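Local coordinates for galactose-binding-like protein (Bacteroides thetaiotaomicron, PDB 7M1B), which probably binds galactose or related sugars as a SusE-like protein of a gut Bacteroides, with a possible degradative role suggested for this protein family, at residues G237-N242 with M371-W375; F213-N217 with L300-S306. All coordinates share one frame; numbering follows the deposited sequence.

In the fold
Both contacts belong to the C-terminal beta-sandwich, which resembles galactose-binding domains, and both tie the long connection between strands 211-212 and 244-245 to later parts of the chain. Interaction 2 uses the beginning of that connection, Phe213-Asn217, and interaction 1 its far end, Gly237-Asn242. Their segments alternate along the sequence: 213-217, 237-242, 300-306, 371-375. The centres lie about 26 Å apart and the nearest atoms about 11 Å, without touching. Interaction 1 is a buried, polar contact of a loop with the start of strand 370-380; interaction 2 joins two loops and is partly buried.

Interaction 1 of 2, residues G237-N242 with M371-W375; sequences GLNSWN and MQQLW
The carboxamide of Gln372 docks on the backbone of Gly237 with both of its polar atoms. Gly237 N gives a nearly straight bond to Gln372 OE1 (2.8 Å, 165°), arriving from above the carbonyl plane, while Gln372 NE2 returns a more bent one to Gly237 O at 3.2 Å. That carbonyl also receives Ser240 N, which closes a type I turn, and the two donors reach it from opposite faces. Gln372 can span the gap because CG lies anti to its backbone N (chi1 -175°) and the chain stays extended beyond it. Its NE2 further donates to a water that bridges Ser240 O and Asn242 O. Gln372 and Gln373 both face Trp274 of strand 256-274, a classic beta bulge. Shortening Gln372 to an alanine is likely to leave Gly237 N without its acceptor and the water without its amide donor. Gln372 O takes a 3.0 Å bond from Gln373 NE2 and a weak one from Asn242 ND2, whose stronger partner is Ser230 O; the amide planes of Asn242 and Gln373 stand 60° apart. Ser240 OG accepts from Asn242 N in an ST turn and bonds Asp235, while Gln373 OE1, held by Gly234 N, receives Trp375 NE1 on an in-plane lone pair.

Interaction 2 of 2, residues F213-N217 with L300-S306; sequences FYLAN and LPSSDGS
Leu215 overlaps the ring of Pro301 and the turn that follows it: CD1 rests 3.6 Å from Pro301 CB, the two side chains crossing at about a right angle. With CG anti to the carbonyl carbon, chi1 -54° turns the branch toward the other loop, CD1 on Pro301 and CD2 on the Ser302-Ser303 backbone, while CB packs 3.7 Å from Gly305 CA. Phe213 extends this apolar patch. Its CE2 comes 3.8 Å from Pro301 CD and its CZ equally near Leu300 CD1, both approaches being oblique to the ring; Tyr354 of strand 352-362 meets the same phenyl group and also touches Leu300 and Pro301. The contact thus joins the loop after strand 211-212 to the one linking strands 292-297 and 311-317 of the beta-sandwich. Within the latter, Ser302 to Gly305 make a type I turn, and Asp304 OD1 ties the start of the turn to the residue after it, accepting from Ser302 OG at 2.6 Å and, from above the carboxylate plane, from Ser306 N in an Asx turn. Ala216 N gives a hydrogen bond to Ser303 O at 2.9 Å, fastening backbone to backbone. Beyond it Asn217 reaches Gly305: ND2 makes a weak bond to Gly305 O, which also receives Arg356, and OD1 is taken by Trp257 NE1. A side chain on Gly305 would point toward the other loop, where a CB would clash with Asn217 OD1, and its positive phi of 79° also favours glycine.

Interaction 1 of 2, residues G237-N242 with M371-W375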
# COMPACT_ATOMS: atom_id res chain seq x y z
N GLY A 237 -7.22 -19.92 0.41
CA GLY A 237 -7.96 -20.38 1.58
C GLY A 237 -7.22 -21.52 2.27
O GLY A 237 -6.14 -22.02 1.81
N LEU A 238 -7.80 -21.96 3.37
CA LEU A 238 -7.15 -22.89 4.31
C LEU A 238 -6.71 -24.15 3.61
O LEU A 238 -5.54 -24.59 3.77
CB LEU A 238 -8.13 -23.23 5.43
CG LEU A 238 -7.55 -24.15 6.49
CD1 LEU A 238 -6.37 -23.47 7.26
CD2 LEU A 238 -8.68 -24.52 7.51
N ASN A 239 -7.59 -24.73 2.79
CA ASN A 239 -7.36 -26.01 2.17
C ASN A 239 -6.69 -25.93 0.79
O ASN A 239 -6.66 -26.90 0.05
CB ASN A 239 -8.62 -26.88 2.17
CG ASN A 239 -8.91 -27.49 3.52
OD1 ASN A 239 -8.02 -27.52 4.38
ND2 ASN A 239 -10.15 -27.94 3.71
N SER A 240 -6.33 -24.73 0.36
CA SER A 240 -5.72 -24.53 -0.95
C SER A 240 -4.26 -25.03 -0.98
O SER A 240 -3.50 -24.83 0.00
CB SER A 240 -5.75 -23.08 -1.27
OG SER A 240 -5.10 -22.81 -2.51
N TRP A 241 -3.92 -25.62 -2.13
CA TRP A 241 -2.52 -26.01 -2.43
C TRP A 241 -1.85 -24.96 -3.34
O TRP A 241 -0.74 -25.18 -3.89
CB TRP A 241 -2.46 -27.44 -3.07
CG TRP A 241 -1.90 -28.41 -2.05
CD1 TRP A 241 -0.66 -29.02 -2.11
CD2 TRP A 241 -2.51 -28.88 -0.83
NE1 TRP A 241 -0.51 -29.80 -1.01
CE2 TRP A 241 -1.59 -29.71 -0.20
CE3 TRP A 241 -3.73 -28.57 -0.18
CZ2 TRP A 241 -1.86 -30.36 1.00
CZ3 TRP A 241 -3.99 -29.17 1.05
CH2 TRP A 241 -3.05 -30.04 1.63
N ASN A 242 -2.48 -23.79 -3.54
CA ASN A 242 -1.87 -22.82 -4.46
C ASN A 242 -0.74 -22.01 -3.80
O ASN A 242 -0.72 -21.83 -2.58
CB ASN A 242 -2.95 -21.77 -4.76
CG ASN A 242 -2.54 -20.84 -5.90
OD1 ASN A 242 -2.11 -21.30 -6.94
ND2 ASN A 242 -2.45 -19.54 -5.66
N MET A 371 4.18 -17.49 -0.97
CA MET A 371 2.87 -16.91 -0.60
C MET A 371 1.75 -17.55 -1.40
O MET A 371 2.02 -18.23 -2.35
CB MET A 371 2.91 -15.41 -0.85
CG MET A 371 3.74 -14.69 0.29
SD MET A 371 3.32 -14.97 2.15
CE MET A 371 1.89 -13.89 2.20
N GLN A 372 0.47 -17.24 -1.05
CA GLN A 372 -0.63 -17.97 -1.72
C GLN A 372 -1.37 -17.02 -2.66
O GLN A 372 -1.85 -17.44 -3.72
CB GLN A 372 -1.66 -18.47 -0.67
CG GLN A 372 -2.79 -19.33 -1.22
CD GLN A 372 -3.67 -19.68 -0.05
OE1 GLN A 372 -4.58 -18.90 0.35
NE2 GLN A 372 -3.48 -20.87 0.51
N GLN A 373 -1.57 -15.76 -2.26
CA GLN A 373 -2.52 -14.90 -3.03
C GLN A 373 -2.35 -13.44 -2.64
O GLN A 373 -2.10 -13.17 -1.45
CB GLN A 373 -3.98 -15.36 -2.78
CG GLN A 373 -4.96 -14.82 -3.84
CD GLN A 373 -5.07 -15.58 -5.17
OE1 GLN A 373 -5.74 -15.10 -6.07
NE2 GLN A 373 -4.19 -16.54 -5.45
N LEU A 374 -2.56 -12.51 -3.62
CA LEU A 374 -2.54 -11.06 -3.30
C LEU A 374 -3.67 -10.40 -4.10
O LEU A 374 -3.76 -10.67 -5.33
CB LEU A 374 -1.26 -10.42 -3.82
CG LEU A 374 0.01 -10.84 -3.12
CD1 LEU A 374 1.21 -10.20 -3.84
CD2 LEU A 374 -0.06 -10.36 -1.66
N TRP A 375 -4.63 -9.80 -3.39
CA TRP A 375 -5.67 -9.05 -4.10
C TRP A 375 -5.49 -7.56 -3.83
O TRP A 375 -5.41 -7.18 -2.68
CB TRP A 375 -7.06 -9.49 -3.62
CG TRP A 375 -7.48 -10.86 -4.07
CD1 TRP A 375 -6.73 -11.74 -4.80
CD2 TRP A 375 -8.71 -11.51 -3.70
NE1 TRP A 375 -7.46 -12.90 -4.96
CE2 TRP A 375 -8.67 -12.78 -4.29
CE3 TRP A 375 -9.89 -11.10 -3.01
CZ2 TRP A 375 -9.73 -13.69 -4.15
CZ3 TRP A 375 -10.92 -12.02 -2.91
CH2 TRP A 375 -10.87 -13.31 -3.46
O HOH W 1 -1.50 -22.96 -0.22

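Interaction 2 of 2, residues F213-N217 with L300-S306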
# COMPACT_ATOMS: atom_id res chain seq x y z
N PHE A 213 6.69 -9.60 -13.75
CA PHE A 213 7.49 -8.61 -14.47
C PHE A 213 8.93 -8.70 -13.95
O PHE A 213 9.39 -7.84 -13.15
CB PHE A 213 6.89 -7.20 -14.33
CG PHE A 213 7.24 -6.28 -15.47
CD1 PHE A 213 6.50 -6.28 -16.66
CD2 PHE A 213 8.38 -5.48 -15.42
CE1 PHE A 213 6.86 -5.45 -17.72
CE2 PHE A 213 8.76 -4.72 -16.52
CZ PHE A 213 7.98 -4.66 -17.65
N TYR A 214 9.63 -9.73 -14.40
CA TYR A 214 10.91 -10.16 -13.79
C TYR A 214 12.05 -9.21 -14.22
O TYR A 214 12.27 -8.98 -15.40
CB TYR A 214 11.23 -11.58 -14.22
CG TYR A 214 12.54 -12.11 -13.68
CD1 TYR A 214 12.77 -12.25 -12.31
CD2 TYR A 214 13.47 -12.58 -14.59
CE1 TYR A 214 13.98 -12.79 -11.87
CE2 TYR A 214 14.63 -13.19 -14.15
CZ TYR A 214 14.93 -13.20 -12.79
OH TYR A 214 16.10 -13.80 -12.37
N LEU A 215 12.66 -8.53 -13.23
CA LEU A 215 13.81 -7.67 -13.41
C LEU A 215 15.09 -8.38 -12.91
O LEU A 215 15.01 -9.32 -12.13
CB LEU A 215 13.55 -6.34 -12.69
CG LEU A 215 12.23 -5.68 -13.13
CD1 LEU A 215 12.10 -4.38 -12.36
CD2 LEU A 215 12.26 -5.39 -14.64
N ALA A 216 16.26 -7.89 -13.39
CA ALA A 216 17.46 -8.72 -13.26
C ALA A 216 17.92 -9.03 -11.83
O ALA A 216 18.66 -10.02 -11.61
CB ALA A 216 18.57 -8.15 -14.12
N ASN A 217 17.63 -8.14 -10.89
CA ASN A 217 18.02 -8.37 -9.51
C ASN A 217 16.84 -8.79 -8.61
O ASN A 217 16.99 -8.81 -7.36
CB ASN A 217 18.63 -7.08 -8.96
CG ASN A 217 17.68 -5.90 -8.94
OD1 ASN A 217 16.48 -6.03 -9.14
ND2 ASN A 217 18.16 -4.72 -8.58
N LEU A 300 7.43 2.31 -17.18
CA LEU A 300 8.22 1.08 -17.38
C LEU A 300 9.45 1.05 -16.46
O LEU A 300 10.32 1.94 -16.51
CB LEU A 300 8.61 0.98 -18.85
CG LEU A 300 8.99 -0.41 -19.37
CD1 LEU A 300 7.78 -1.33 -19.47
CD2 LEU A 300 9.83 -0.30 -20.65
N PRO A 301 9.62 -0.01 -15.66
CA PRO A 301 10.88 -0.25 -14.93
C PRO A 301 12.05 -0.44 -15.88
O PRO A 301 11.87 -0.94 -16.98
CB PRO A 301 10.64 -1.58 -14.18
CG PRO A 301 9.09 -1.62 -14.05
CD PRO A 301 8.66 -1.11 -15.40
N SER A 302 13.23 -0.07 -15.40
CA SER A 302 14.47 -0.49 -16.05
C SER A 302 14.69 -2.00 -15.84
O SER A 302 14.47 -2.53 -14.73
CB SER A 302 15.72 0.36 -15.63
OG SER A 302 15.98 0.18 -14.25
N SER A 303 15.17 -2.65 -16.89
CA SER A 303 15.33 -4.13 -16.91
C SER A 303 16.36 -4.62 -15.88
O SER A 303 16.26 -5.74 -15.39
CB SER A 303 15.66 -4.63 -18.33
OG SER A 303 16.96 -4.14 -18.69
N ASP A 304 17.29 -3.71 -15.44
CA ASP A 304 18.34 -4.12 -14.50
C ASP A 304 17.78 -4.25 -13.08
O ASP A 304 18.41 -4.75 -12.15
CB ASP A 304 19.57 -3.19 -14.50
CG ASP A 304 19.26 -1.72 -14.21
OD1 ASP A 304 18.05 -1.39 -13.93
OD2 ASP A 304 20.22 -0.84 -14.27
N GLY A 305 16.55 -3.73 -12.90
CA GLY A 305 15.91 -3.73 -11.58
C GLY A 305 16.43 -2.63 -10.65
O GLY A 305 16.21 -2.69 -9.42
N SER A 306 17.03 -1.61 -11.24
CA SER A 306 17.45 -0.48 -10.40
C SER A 306 16.25 0.09 -9.64
O SER A 306 15.16 0.22 -10.18
CB SER A 306 18.03 0.59 -11.29
OG SER A 306 18.28 1.76 -10.54